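Long-range contacts in 2-Keto-3-deoxy-(6-phospho-)gluconate aldolase (Thermoproteus tenax, PDB 2R91), which is an aldolase of the dihydrodipicolinate synthetase family, built on a TIM-barrel fold and assembled from four chains: residues T10-R15 with G252-E257; V69-L74 with E92-L97. One frame throughout, in Å; residues are numbered along the deposited sequence.

Contact 1 of 2, residues T10-R15 with G252-E257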
loop_
_atom_site.group_PDB
_atom_site.type_symbol
_atom_site.label_atom_id
_atom_site.label_comp_id
_atom_site.label_asym_id
_atom_site.label_seq_id
_atom_site.Cartn_x
_atom_site.Cartn_y
_atom_site.Cartn_z
ATOM N N THR A 10 20.516 24.091 -9.393
ATOM C CA THR A 10 21.658 23.831 -10.271
ATOM C C THR A 10 22.984 23.883 -9.490
ATOM O O THR A 10 23.521 24.982 -9.292
ATOM C CB THR A 10 21.722 24.866 -11.416
ATOM O OG1 THR A 10 21.690 26.185 -10.850
ATOM C CG2 THR A 10 20.506 24.765 -12.400
ATOM N N PHE A 11 23.508 22.725 -9.061
ATOM C CA PHE A 11 24.828 22.641 -8.433
ATOM C C PHE A 11 25.934 22.585 -9.508
ATOM O O PHE A 11 25.735 22.044 -10.614
ATOM C CB PHE A 11 24.972 21.389 -7.544
ATOM C CG PHE A 11 24.149 21.422 -6.297
ATOM C CD1 PHE A 11 24.692 21.905 -5.099
ATOM C CD2 PHE A 11 22.842 20.970 -6.299
ATOM C CE1 PHE A 11 23.917 21.945 -3.939
ATOM C CE2 PHE A 11 22.073 20.975 -5.135
ATOM C CZ PHE A 11 22.617 21.486 -3.954
ATOM N N ARG A 12 27.089 23.161 -9.181
ATOM C CA ARG A 12 28.311 22.941 -9.947
ATOM C C ARG A 12 29.484 23.071 -8.991
ATOM O O ARG A 12 29.516 23.994 -8.171
ATOM C CB ARG A 12 28.448 23.941 -11.097
ATOM C CG ARG A 12 29.840 23.965 -11.709
ATOM C CD ARG A 12 29.958 25.049 -12.776
ATOM N NE ARG A 12 29.282 24.597 -13.986
ATOM C CZ ARG A 12 29.043 25.354 -15.056
ATOM N NH1 ARG A 12 29.422 26.640 -15.088
ATOM N NH2 ARG A 12 28.404 24.813 -16.102
ATOM N N GLY A 13 30.436 22.148 -9.090
ATOM C CA GLY A 13 31.591 22.141 -8.184
ATOM C C GLY A 13 31.209 21.993 -6.719
ATOM O O GLY A 13 31.913 22.495 -5.826
ATOM N N GLY A 14 30.082 21.333 -6.458
ATOM C CA GLY A 14 29.640 21.082 -5.083
ATOM C C GLY A 14 28.762 22.155 -4.468
ATOM O O GLY A 14 28.146 21.943 -3.412
ATOM N N ARG A 15 28.674 23.306 -5.116
ATOM C CA ARG A 15 27.870 24.397 -4.585
ATOM C C ARG A 15 26.800 24.815 -5.581
ATOM O O ARG A 15 26.882 24.468 -6.758
ATOM C CB ARG A 15 28.776 25.600 -4.259
ATOM C CG ARG A 15 29.607 26.092 -5.440
ATOM C CD ARG A 15 30.538 27.265 -5.060
ATOM N NE ARG A 15 31.368 26.972 -3.881
ATOM C CZ ARG A 15 32.241 27.824 -3.330
ATOM N NH1 ARG A 15 32.435 29.041 -3.849
ATOM N NH2 ARG A 15 32.931 27.455 -2.251
ATOM N N GLY A 252 19.357 22.932 -24.641
ATOM C CA GLY A 252 20.643 23.203 -25.275
ATOM C C GLY A 252 21.628 24.065 -24.493
ATOM O O GLY A 252 22.495 24.722 -25.090
ATOM N N TYR A 253 21.518 24.070 -23.170
ATOM C CA TYR A 253 22.519 24.745 -22.334
ATOM C C TYR A 253 22.827 23.878 -21.121
ATOM O O TYR A 253 22.077 22.935 -20.806
ATOM C CB TYR A 253 22.063 26.159 -21.902
ATOM C CG TYR A 253 20.693 26.213 -21.263
ATOM C CD1 TYR A 253 20.459 25.676 -19.997
ATOM C CD2 TYR A 253 19.630 26.798 -21.935
ATOM C CE1 TYR A 253 19.156 25.709 -19.416
ATOM C CE2 TYR A 253 18.363 26.864 -21.375
ATOM C CZ TYR A 253 18.141 26.304 -20.114
ATOM O OH TYR A 253 16.877 26.385 -19.615
ATOM N N GLU A 254 23.911 24.214 -20.431
ATOM C CA GLU A 254 24.333 23.457 -19.258
ATOM C C GLU A 254 23.356 23.685 -18.121
ATOM O O GLU A 254 22.987 24.815 -17.820
ATOM C CB GLU A 254 25.743 23.855 -18.817
ATOM C CG GLU A 254 26.870 23.267 -19.669
ATOM C CD GLU A 254 28.263 23.542 -19.064
ATOM O OE1 GLU A 254 28.343 24.284 -18.045
ATOM O OE2 GLU A 254 29.282 23.015 -19.599
ATOM N N ALA A 255 22.932 22.598 -17.484
ATOM C CA ALA A 255 21.887 22.685 -16.466
ATOM C C ALA A 255 22.431 22.420 -15.070
ATOM O O ALA A 255 21.659 22.357 -14.124
ATOM C CB ALA A 255 20.773 21.663 -16.768
ATOM N N GLY A 256 23.740 22.197 -14.952
ATOM C CA GLY A 256 24.322 21.810 -13.660
ATOM C C GLY A 256 23.931 20.386 -13.284
ATOM O O GLY A 256 23.579 19.580 -14.157
ATOM N N GLU A 257 23.935 20.104 -11.978
ATOM C CA GLU A 257 23.898 18.739 -11.435
ATOM C C GLU A 257 23.134 18.748 -10.140
ATOM O O GLU A 257 23.072 19.793 -9.464
ATOM C CB GLU A 257 25.312 18.292 -11.048
ATOM C CG GLU A 257 26.252 18.102 -12.162
ATOM C CD GLU A 257 27.532 17.480 -11.675
ATOM O OE1 GLU A 257 28.044 17.893 -10.602
ATOM O OE2 GLU A 257 28.007 16.545 -12.363
HETATM O O HOH W 1 30.438 20.068 -11.032
HETATM O O HOH W 2 28.171 19.949 -8.037
#
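Phe11 and Glu257 form a lone antiparallel bridge, a hydrogen-bonded pair with CA atoms 5.0 Å apart. Of its two bonds, Phe11 N to Glu257 O is the better, 3.0 Å long and lying in the carbonyl plane; the return bond from Glu257 N to Phe11 O is weak, bent to 129° at the hydrogen. The same Glu257 O sits at the edge of the Phe11 ring and in its plane, 3.4 Å from Phe11 CD2, while the ring leads away from 252-257 and touches Leu48 and Arg259. One residue back, Gly256 passes with CA 3.4 Å from Phe11 O; a CB on Gly256 would run into that oxygen, and the positive phi also suits glycine. Thr10 lays its CG2 methyl against Ala255 O at 3.2 Å, a buried carbonyl with no hydrogen-bonding partner in the model, and its OG1 turns instead to Asp17 O. On the exposed side, the Arg12 chain runs out extended and bends at chi3 (-76°), and NH2 is modelled facing Glu254 OE1 as a salt bridge. Opposite charges are near each other here, but the two atoms are placed too close, so their positions are uncertain and the bond geometry carries no weight. Glu257 OE1 accepts from two waters, which in turn accept from Gly13 N and Gly14 N, tying the carboxylate to the tip of the turn. The arrangement is a two-residue beta hairpin, strands 11-12 and 15-16, closed by a type I' turn from Arg12 to Arg15 and joined along one edge to the loop after helix 239-251.

Contact 2 of 2, residues V69-L74 with E92-L97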
loop_
_atom_site.group_PDB
_atom_site.type_symbol
_atom_site.label_atom_id
_atom_site.label_comp_id
_atom_site.label_asym_id
_atom_site.label_seq_id
_atom_site.Cartn_x
_atom_site.Cartn_y
_atom_site.Cartn_z
ATOM N N VAL A 69 8.116 30.012 -2.781
ATOM C CA VAL A 69 9.219 29.305 -2.144
ATOM C C VAL A 69 8.694 28.190 -1.221
ATOM O O VAL A 69 7.834 28.422 -0.356
ATOM C CB VAL A 69 10.171 30.286 -1.345
ATOM C CG1 VAL A 69 11.357 29.539 -0.746
ATOM C CG2 VAL A 69 10.667 31.423 -2.258
ATOM N N GLN A 70 9.214 26.984 -1.443
ATOM C CA GLN A 70 8.959 25.786 -0.627
ATOM C C GLN A 70 9.836 25.876 0.628
ATOM O O GLN A 70 11.050 25.922 0.504
ATOM C CB GLN A 70 9.380 24.499 -1.391
ATOM C CG GLN A 70 9.869 23.300 -0.401
ATOM C CD GLN A 70 8.640 22.927 0.096
ATOM O OE1 GLN A 70 8.399 22.591 1.249
ATOM N NE2 GLN A 70 7.702 23.218 -0.800
ATOM N N VAL A 71 9.236 25.847 1.813
ATOM C CA VAL A 71 10.003 26.159 3.042
ATOM C C VAL A 71 10.193 25.009 4.065
ATOM O O VAL A 71 10.820 25.203 5.120
ATOM C CB VAL A 71 9.395 27.403 3.748
ATOM C CG1 VAL A 71 9.372 28.607 2.802
ATOM C CG2 VAL A 71 7.984 27.089 4.317
ATOM N N ALA A 72 9.680 23.810 3.773
ATOM C CA ALA A 72 9.650 22.781 4.806
ATOM C C ALA A 72 11.040 22.456 5.364
ATOM O O ALA A 72 12.020 22.403 4.638
ATOM C CB ALA A 72 9.029 21.491 4.294
ATOM N N SER A 73 11.081 22.192 6.657
ATOM C CA SER A 73 12.285 21.676 7.301
ATOM C C SER A 73 11.849 20.784 8.430
ATOM O O SER A 73 10.824 21.040 9.050
ATOM C CB SER A 73 13.126 22.819 7.872
ATOM O OG SER A 73 14.250 22.278 8.548
ATOM N N LEU A 74 12.652 19.763 8.755
ATOM C CA LEU A 74 12.356 18.946 9.930
ATOM C C LEU A 74 12.823 19.604 11.256
ATOM O O LEU A 74 12.677 19.033 12.342
ATOM C CB LEU A 74 12.886 17.509 9.764
ATOM C CG LEU A 74 12.254 16.746 8.574
ATOM C CD1 LEU A 74 12.778 15.302 8.525
ATOM C CD2 LEU A 74 10.728 16.712 8.644
ATOM N N GLU A 92 5.678 35.684 -3.957
ATOM C CA GLU A 92 4.263 35.959 -3.937
ATOM C C GLU A 92 3.530 35.026 -2.966
ATOM O O GLU A 92 2.431 35.326 -2.491
ATOM C CB GLU A 92 3.691 35.963 -5.364
ATOM C CG GLU A 92 3.305 34.647 -5.931
ATOM C CD GLU A 92 2.593 34.798 -7.300
ATOM O OE1 GLU A 92 2.914 35.735 -8.075
ATOM O OE2 GLU A 92 1.728 33.947 -7.585
ATOM N N ALA A 93 4.164 33.906 -2.633
ATOM C CA ALA A 93 3.577 32.961 -1.689
ATOM C C ALA A 93 4.689 32.072 -1.136
ATOM O O ALA A 93 5.769 32.015 -1.708
ATOM C CB ALA A 93 2.488 32.083 -2.386
ATOM N N VAL A 94 4.429 31.387 -0.032
ATOM C CA VAL A 94 5.322 30.284 0.370
ATOM C C VAL A 94 4.511 28.994 0.373
ATOM O O VAL A 94 3.293 29.043 0.499
ATOM C CB VAL A 94 5.921 30.489 1.778
ATOM C CG1 VAL A 94 6.921 31.694 1.758
ATOM C CG2 VAL A 94 4.818 30.710 2.805
ATOM N N ALA A 95 5.185 27.848 0.239
ATOM C CA ALA A 95 4.507 26.556 0.285
ATOM C C ALA A 95 5.245 25.676 1.265
ATOM O O ALA A 95 6.427 25.898 1.520
ATOM C CB ALA A 95 4.493 25.903 -1.101
ATOM N N SER A 96 4.574 24.667 1.801
ATOM C CA SER A 96 5.278 23.648 2.586
ATOM C C SER A 96 4.707 22.253 2.382
ATOM O O SER A 96 3.484 22.062 2.368
ATOM C CB SER A 96 5.282 23.971 4.111
ATOM O OG SER A 96 6.146 23.061 4.783
ATOM N N LEU A 97 5.604 21.286 2.228
ATOM C CA LEU A 97 5.276 19.899 2.484
ATOM C C LEU A 97 4.742 19.827 3.903
ATOM O O LEU A 97 5.145 20.627 4.761
ATOM C CB LEU A 97 6.548 19.048 2.400
ATOM C CG LEU A 97 7.241 18.948 1.030
ATOM C CD1 LEU A 97 8.673 18.415 1.144
ATOM C CD2 LEU A 97 6.432 18.023 0.079
#
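Gln70 OE1 takes two backbone N-H groups at once: Leu97 N across the contact, 3.2 Å away in the amide plane and on a lone pair, and Ala72 N of its own segment, 3.1 Å away but above that plane. A bend at chi2 (74°) folds the chain back over Ala95, with Gln70 NE2 4.2 Å from Ala95 CB. The amide thus carries the pairing on past the last main-chain bond, where the strands end. Behind it lies the parallel ladder. Val69 N donates to Ala93 O, Ala95 N to Val69 O at 2.8 Å, and Val71 N to Ala95 O, this last nearly along the C=O axis. Val71 fits obliquely against Val94, CG1 to CB 4.1 Å, and Ala72 CB touches Ser96 OG at 3.3 Å. That hydroxyl is turned anti to its own backbone N (chi1 -171°), donates to Leu97 O and also bonds Tyr113 OH. Farther out, helix 76-88 packs on Val69, Val71 and Val94, and Tyr101 of the second subunit meets Leu97. Strand 67-70, helix 76-88 and strand 93-96 make up a beta-alpha-beta unit whose strands are the third and fourth, side by side, in the eight-stranded parallel TIM barrel.

Contact 2 is wholly buried in the barrel wall and joins strands close in sequence. Contact 1 lies nearer the surface, its centre about 18 Å from the centre of the chain against about 11 Å for contact 2, and joins the hairpin after the first barrel strand to the loop after helix 239-251, late in the chain. Contact 2 is nested within the loop that contact 1 closes, yet their nearest atoms stay about 13 Å apart. An isolated bridge suffices at the periphery, where contact 2 has a ladder continuous with the barrel sheet. Charged groups and water supplement the pairing at 10-15 with 252-257, whereas a neutral amide and small apolar side chains do so at 69-74 with 92-97.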